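Local coordinates for putative RnfG subunit of electron transport complex (Thermotoga maritima, PDB 3DCZ), which probably serves as the FMN-carrying subunit of a membrane-bound Rnf complex that couples electron transfer to ion translocation across the membrane, at residues A[104-118]-A[138-150]. Residues are numbered along the deposited sequence; the frame is centred on the assembly and turned at random. Where two conformers were deposited one is given.
With EDO (1,2-ethanediol), chain E.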
loop_
_atom_site.group_PDB
_atom_site.type_symbol
_atom_site.label_atom_id
_atom_site.label_comp_id
_atom_site.label_asym_id
_atom_site.label_seq_id
_atom_site.Cartn_x
_atom_site.Cartn_y
_atom_site.Cartn_z
ATOM N N PHE A 104 -3.944 -2.944 -2.805
ATOM C CA PHE A 104 -3.840 -4.385 -2.732
ATOM C C PHE A 104 -4.791 -4.956 -3.772
ATOM O O PHE A 104 -5.899 -4.475 -3.946
ATOM C CB PHE A 104 -4.257 -4.911 -1.353
ATOM C CG PHE A 104 -3.344 -4.481 -0.249
ATOM C CD1 PHE A 104 -3.485 -3.239 0.380
ATOM C CD2 PHE A 104 -2.345 -5.330 0.195
ATOM C CE1 PHE A 104 -2.594 -2.827 1.380
ATOM C CE2 PHE A 104 -1.485 -4.931 1.254
ATOM C CZ PHE A 104 -1.620 -3.663 1.833
ATOM N N ILE A 105 -4.365 -6.009 -4.424
ATOM C CA ILE A 105 -5.183 -6.677 -5.422
ATOM C C ILE A 105 -5.459 -8.098 -4.973
ATOM O O ILE A 105 -4.557 -8.854 -4.618
ATOM C CB ILE A 105 -4.523 -6.634 -6.803
ATOM C CG1 ILE A 105 -4.413 -5.160 -7.237
ATOM C CG2 ILE A 105 -5.311 -7.477 -7.832
ATOM C CD1 ILE A 105 -3.519 -4.908 -8.427
ATOM N N LYS A 106 -6.729 -8.477 -5.055
ATOM C CA LYS A 106 -7.170 -9.770 -4.602
ATOM C C LYS A 106 -6.677 -10.836 -5.543
ATOM O O LYS A 106 -6.836 -10.760 -6.770
ATOM C CB LYS A 106 -8.703 -9.840 -4.503
ATOM C CG LYS A 106 -9.221 -11.152 -3.956
ATOM C CD LYS A 106 -9.046 -11.258 -2.446
ATOM C CE LYS A 106 -9.257 -12.714 -1.982
ATOM N NZ LYS A 106 -8.291 -13.155 -0.937
ATOM N N THR A 107 -6.107 -11.861 -4.905
ATOM C CA THR A 107 -5.574 -13.057 -5.513
ATOM C C THR A 107 -6.309 -14.293 -4.970
ATOM O O THR A 107 -6.991 -14.244 -3.929
ATOM C CB THR A 107 -4.083 -13.212 -5.144
ATOM O OG1 THR A 107 -3.909 -12.909 -3.745
ATOM C CG2 THR A 107 -3.261 -12.247 -5.967
ATOM N N GLU A 108 -6.123 -15.405 -5.653
ATOM C CA GLU A 108 -6.670 -16.712 -5.245
ATOM C C GLU A 108 -6.781 -16.935 -3.725
ATOM O O GLU A 108 -7.881 -17.153 -3.202
ATOM C CB GLU A 108 -5.816 -17.820 -5.855
ATOM N N ASP A 109 -5.651 -16.872 -3.015
ATOM C CA ASP A 109 -5.632 -17.206 -1.578
ATOM C C ASP A 109 -5.286 -16.020 -0.657
ATOM O O ASP A 109 -5.050 -16.214 0.541
ATOM C CB ASP A 109 -4.664 -18.374 -1.312
ATOM C CG ASP A 109 -5.152 -19.699 -1.897
ATOM O OD1 ASP A 109 -6.384 -19.915 -1.989
ATOM O OD2 ASP A 109 -4.293 -20.532 -2.265
ATOM N N GLY A 110 -5.265 -14.798 -1.192
ATOM C CA GLY A 110 -5.003 -13.640 -0.349
ATOM C C GLY A 110 -5.024 -12.367 -1.164
ATOM O O GLY A 110 -5.999 -12.060 -1.827
ATOM N N PHE A 111 -3.938 -11.640 -1.099
ATOM C CA PHE A 111 -3.844 -10.376 -1.751
ATOM C C PHE A 111 -2.408 -10.215 -2.159
ATOM O O PHE A 111 -1.512 -10.798 -1.551
ATOM C CB PHE A 111 -4.181 -9.225 -0.783
ATOM C CG PHE A 111 -5.628 -9.124 -0.403
ATOM C CD1 PHE A 111 -6.480 -8.361 -1.160
ATOM C CD2 PHE A 111 -6.138 -9.791 0.726
ATOM C CE1 PHE A 111 -7.807 -8.268 -0.838
ATOM C CE2 PHE A 111 -7.449 -9.681 1.051
ATOM C CZ PHE A 111 -8.286 -8.924 0.277
HETATM N N MSE A 112 -2.204 -9.398 -3.184
HETATM C CA MSE A 112 -0.870 -8.914 -3.497
HETATM C C MSE A 112 -0.839 -7.410 -3.255
HETATM O O MSE A 112 -1.856 -6.734 -3.334
HETATM C CB MSE A 112 -0.449 -9.269 -4.928
HETATM C CG MSE A 112 -1.084 -8.434 -5.973
HETATM SE SE MSE A 112 -0.521 -8.926 -7.718
HETATM C CE MSE A 112 -1.254 -10.665 -7.810
ATOM N N LEU A 113 0.322 -6.916 -2.848
ATOM C CA LEU A 113 0.562 -5.484 -2.689
ATOM C C LEU A 113 1.009 -4.904 -4.032
ATOM O O LEU A 113 2.089 -5.253 -4.543
ATOM C CB LEU A 113 1.638 -5.195 -1.632
ATOM C CG LEU A 113 2.032 -3.741 -1.472
ATOM C CD1 LEU A 113 0.808 -2.837 -1.124
ATOM C CD2 LEU A 113 3.106 -3.567 -0.383
ATOM N N ASN A 114 0.155 -4.075 -4.644
ATOM C CA ASN A 114 0.471 -3.511 -5.959
ATOM C C ASN A 114 1.395 -2.327 -5.879
ATOM O O ASN A 114 2.318 -2.224 -6.667
ATOM C CB ASN A 114 -0.818 -3.096 -6.666
ATOM C CG ASN A 114 -0.597 -2.599 -8.096
ATOM O OD1 ASN A 114 -0.283 -3.411 -8.982
ATOM N ND2 ASN A 114 -0.796 -1.271 -8.348
ATOM N N SER A 115 1.082 -1.379 -4.992
ATOM C CA SER A 115 1.787 -0.107 -4.964
ATOM C C SER A 115 1.526 0.649 -3.703
ATOM O O SER A 115 0.585 0.372 -2.986
ATOM C CB SER A 115 1.428 0.735 -6.188
ATOM O OG SER A 115 2.111 1.960 -6.280
ATOM N N VAL A 116 2.398 1.587 -3.428
ATOM C CA VAL A 116 2.397 2.350 -2.190
ATOM C C VAL A 116 2.796 3.777 -2.503
ATOM O O VAL A 116 3.674 3.998 -3.356
ATOM C CB VAL A 116 3.483 1.787 -1.204
ATOM C CG1 VAL A 116 3.510 2.571 0.080
ATOM C CG2 VAL A 116 3.281 0.307 -0.970
ATOM N N ARG A 117 2.196 4.737 -1.797
ATOM C CA ARG A 117 2.626 6.140 -1.870
ATOM C C ARG A 117 2.532 6.721 -0.474
ATOM O O ARG A 117 1.451 6.728 0.106
ATOM C CB ARG A 117 1.727 6.934 -2.821
ATOM C CG ARG A 117 1.992 8.442 -2.829
ATOM C CD ARG A 117 3.196 8.796 -3.669
ATOM N NE ARG A 117 2.788 9.330 -4.975
ATOM C CZ ARG A 117 3.487 9.223 -6.101
ATOM N NH1 ARG A 117 4.645 8.559 -6.142
ATOM N NH2 ARG A 117 2.992 9.758 -7.216
ATOM N N VAL A 118 3.643 7.226 0.034
ATOM C CA VAL A 118 3.691 7.837 1.348
ATOM C C VAL A 118 3.461 9.314 1.116
ATOM O O VAL A 118 4.178 9.939 0.311
ATOM C CB VAL A 118 5.082 7.565 2.026
ATOM C CG1 VAL A 118 5.089 8.136 3.413
ATOM C CG2 VAL A 118 5.367 6.064 2.076
ATOM N N GLN A 138 10.678 4.679 -2.516
ATOM C CA GLN A 138 9.384 4.063 -2.241
ATOM C C GLN A 138 9.122 2.824 -3.112
ATOM O O GLN A 138 8.352 1.936 -2.726
ATOM C CB GLN A 138 8.238 5.076 -2.358
ATOM C CG GLN A 138 8.228 6.081 -1.182
ATOM C CD GLN A 138 7.181 7.177 -1.322
ATOM O OE1 GLN A 138 6.031 6.927 -1.657
ATOM N NE2 GLN A 138 7.595 8.412 -1.043
ATOM N N ARG A 139 9.757 2.744 -4.285
ATOM C CA ARG A 139 9.564 1.584 -5.167
ATOM C C ARG A 139 10.208 0.327 -4.588
ATOM O O ARG A 139 9.952 -0.745 -5.053
ATOM C CB ARG A 139 10.085 1.848 -6.597
ATOM C CG ARG A 139 9.224 2.798 -7.373
ATOM C CD ARG A 139 9.723 3.106 -8.802
ATOM N NE ARG A 139 9.004 4.284 -9.279
ATOM C CZ ARG A 139 7.729 4.285 -9.671
ATOM N NH1 ARG A 139 7.046 3.168 -9.771
ATOM N NH2 ARG A 139 7.147 5.413 -10.000
ATOM N N ARG A 140 11.045 0.478 -3.564
ATOM C CA ARG A 140 11.599 -0.687 -2.869
ATOM C C ARG A 140 10.499 -1.474 -2.141
ATOM O O ARG A 140 10.708 -2.647 -1.811
ATOM C CB ARG A 140 12.684 -0.274 -1.859
ATOM C CG ARG A 140 13.918 0.395 -2.463
ATOM C CD ARG A 140 14.651 -0.563 -3.355
ATOM N NE ARG A 140 15.937 -0.046 -3.850
ATOM C CZ ARG A 140 17.106 -0.142 -3.218
ATOM N NH1 ARG A 140 17.215 -0.700 -2.027
ATOM N NH2 ARG A 140 18.192 0.348 -3.797
ATOM N N PHE A 141 9.347 -0.832 -1.934
ATOM C CA PHE A 141 8.258 -1.406 -1.118
ATOM C C PHE A 141 7.206 -2.191 -1.934
ATOM O O PHE A 141 6.300 -2.794 -1.356
ATOM C CB PHE A 141 7.536 -0.300 -0.342
ATOM C CG PHE A 141 8.346 0.323 0.747
ATOM C CD1 PHE A 141 9.357 1.222 0.440
ATOM C CD2 PHE A 141 8.113 0.026 2.067
ATOM C CE1 PHE A 141 10.107 1.833 1.443
ATOM C CE2 PHE A 141 8.863 0.620 3.064
ATOM C CZ PHE A 141 9.845 1.516 2.754
ATOM N N PHE A 142 7.274 -2.158 -3.261
ATOM C CA PHE A 142 6.260 -2.824 -4.081
ATOM C C PHE A 142 6.766 -3.189 -5.461
ATOM O O PHE A 142 7.744 -2.610 -5.931
ATOM C CB PHE A 142 5.052 -1.916 -4.239
ATOM C CG PHE A 142 5.370 -0.617 -4.903
ATOM C CD1 PHE A 142 5.309 -0.476 -6.278
ATOM C CD2 PHE A 142 5.652 0.493 -4.146
ATOM C CE1 PHE A 142 5.553 0.767 -6.860
ATOM C CE2 PHE A 142 5.900 1.705 -4.727
ATOM C CZ PHE A 142 5.840 1.845 -6.081
ATOM N N PRO A 143 6.110 -4.146 -6.119
ATOM C CA PRO A 143 4.995 -4.956 -5.661
ATOM C C PRO A 143 5.509 -6.094 -4.751
ATOM O O PRO A 143 6.710 -6.430 -4.784
ATOM C CB PRO A 143 4.406 -5.495 -6.962
ATOM C CG PRO A 143 5.561 -5.613 -7.868
ATOM C CD PRO A 143 6.533 -4.545 -7.472
ATOM N N VAL A 144 4.597 -6.703 -3.993
ATOM C CA VAL A 144 4.904 -7.872 -3.171
ATOM C C VAL A 144 3.830 -8.920 -3.430
ATOM O O VAL A 144 2.620 -8.622 -3.349
ATOM C CB VAL A 144 4.988 -7.520 -1.664
ATOM C CG1 VAL A 144 5.172 -8.803 -0.818
ATOM C CG2 VAL A 144 6.151 -6.472 -1.362
ATOM N N PRO A 145 4.239 -10.158 -3.756
ATOM C CA PRO A 145 3.248 -11.182 -4.070
ATOM C C PRO A 145 2.572 -11.715 -2.788
ATOM O O PRO A 145 2.988 -11.414 -1.671
ATOM C CB PRO A 145 4.074 -12.245 -4.778
ATOM C CG PRO A 145 5.456 -12.088 -4.234
ATOM C CD PRO A 145 5.624 -10.660 -3.851
ATOM N N PRO A 146 1.478 -12.472 -2.946
ATOM C CA PRO A 146 0.762 -12.934 -1.794
ATOM C C PRO A 146 1.578 -13.682 -0.733
ATOM O O PRO A 146 1.354 -13.437 0.444
ATOM C CB PRO A 146 -0.303 -13.853 -2.388
ATOM C CG PRO A 146 -0.453 -13.431 -3.770
ATOM C CD PRO A 146 0.848 -12.909 -4.207
ATOM N N GLU A 147 2.533 -14.492 -1.155
ATOM C CA GLU A 147 3.369 -15.256 -0.218
ATOM C C GLU A 147 4.264 -14.324 0.616
ATOM O O GLU A 147 4.481 -14.579 1.809
ATOM C CB GLU A 147 4.185 -16.295 -0.964
ATOM C CG GLU A 147 5.030 -15.747 -2.087
ATOM C CD GLU A 147 4.382 -15.713 -3.500
ATOM O OE1 GLU A 147 3.121 -15.545 -3.691
ATOM O OE2 GLU A 147 5.205 -15.843 -4.444
ATOM N N GLY A 148 4.696 -13.203 0.025
ATOM C CA GLY A 148 5.390 -12.164 0.781
ATOM C C GLY A 148 4.549 -11.517 1.849
ATOM O O GLY A 148 5.012 -11.315 2.967
ATOM N N LEU A 149 3.301 -11.158 1.521
ATOM C CA LEU A 149 2.413 -10.555 2.515
ATOM C C LEU A 149 2.024 -11.550 3.611
ATOM O O LEU A 149 1.868 -11.153 4.782
ATOM C CB LEU A 149 1.150 -10.002 1.827
ATOM C CG LEU A 149 1.373 -8.772 0.981
ATOM C CD1 LEU A 149 0.013 -8.367 0.364
ATOM C CD2 LEU A 149 1.907 -7.641 1.829
ATOM N N LYS A 150 1.904 -12.829 3.244
ATOM C CA LYS A 150 1.564 -13.868 4.211
ATOM C C LYS A 150 2.722 -14.059 5.173
ATOM O O LYS A 150 2.500 -14.361 6.348
ATOM C CB LYS A 150 1.219 -15.180 3.516
ATOM C CG LYS A 150 -0.101 -15.098 2.827
ATOM C CD LYS A 150 -0.415 -16.339 1.971
ATOM C CE LYS A 150 -1.580 -16.063 0.984
ATOM N NZ LYS A 150 -1.617 -17.149 -0.054
HETATM C C1 EDO E . 3.930 2.772 -11.757
HETATM O O1 EDO E . 4.318 2.480 -10.431
HETATM C C2 EDO E . 3.663 4.252 -11.909
HETATM O O2 EDO E . 4.876 5.010 -11.907
HETATM O O HOH W 1 -1.816 -12.962 0.681
HETATM O O HOH W 2 5.466 5.859 -4.281
#
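Leu113 and Val144 face each other as an antiparallel hydrogen-bonded pair, a single bridge in which each residue gives its N-H to the other's carbonyl. Leu113 N reaches Val144 O at 2.9 Å, and Val144 N returns the bond to Leu113 O. A third bond holds the strand further along, at Val118: the outstretched side chain of Gln138 (chi2 175°) brings OE1 2.9 Å from Val118 N. The N-H points almost straight at the oxygen (173°) but comes from above the amide plane. A water donates to Val116 O and to Gln138 OE1, so the amide oxygen has a second partner.

Between these anchors, Phe142 lays its ring over the backbone where Asn114 and Ser115 form a classic beta bulge opposite Cys103. Ser115 CA makes a CH-pi contact 3.9 Å from the ring centroid, and Ser115 OG lies over the same face toward the rim. With CG between backbone N and carbonyl carbon (chi1 60°), the ring also reaches Val116; Val116 CB is 3.9 Å from Phe142 CD2.

At the other end Pro146 CA approaches Phe111 O in a CA-H...O contact, while its ring packs on Thr107 and Met112 CB. Leu149 CD1 packs against Leu113 CB and sits in plane at the edge of the Phe104 ring, 3.8 Å from Phe104 CD2.

Both segments belong to the FMN-binding domain. Residues 138-150 line the outer edge of strand 110-120, an outermost strand of the five-stranded antiparallel sheet, with residues 146-150 at 101° to residues 110-118. Helix 188-206 touches Phe104, Phe111 and Lys150; helix 22-31 packs against Ser115, Arg117 and Arg139.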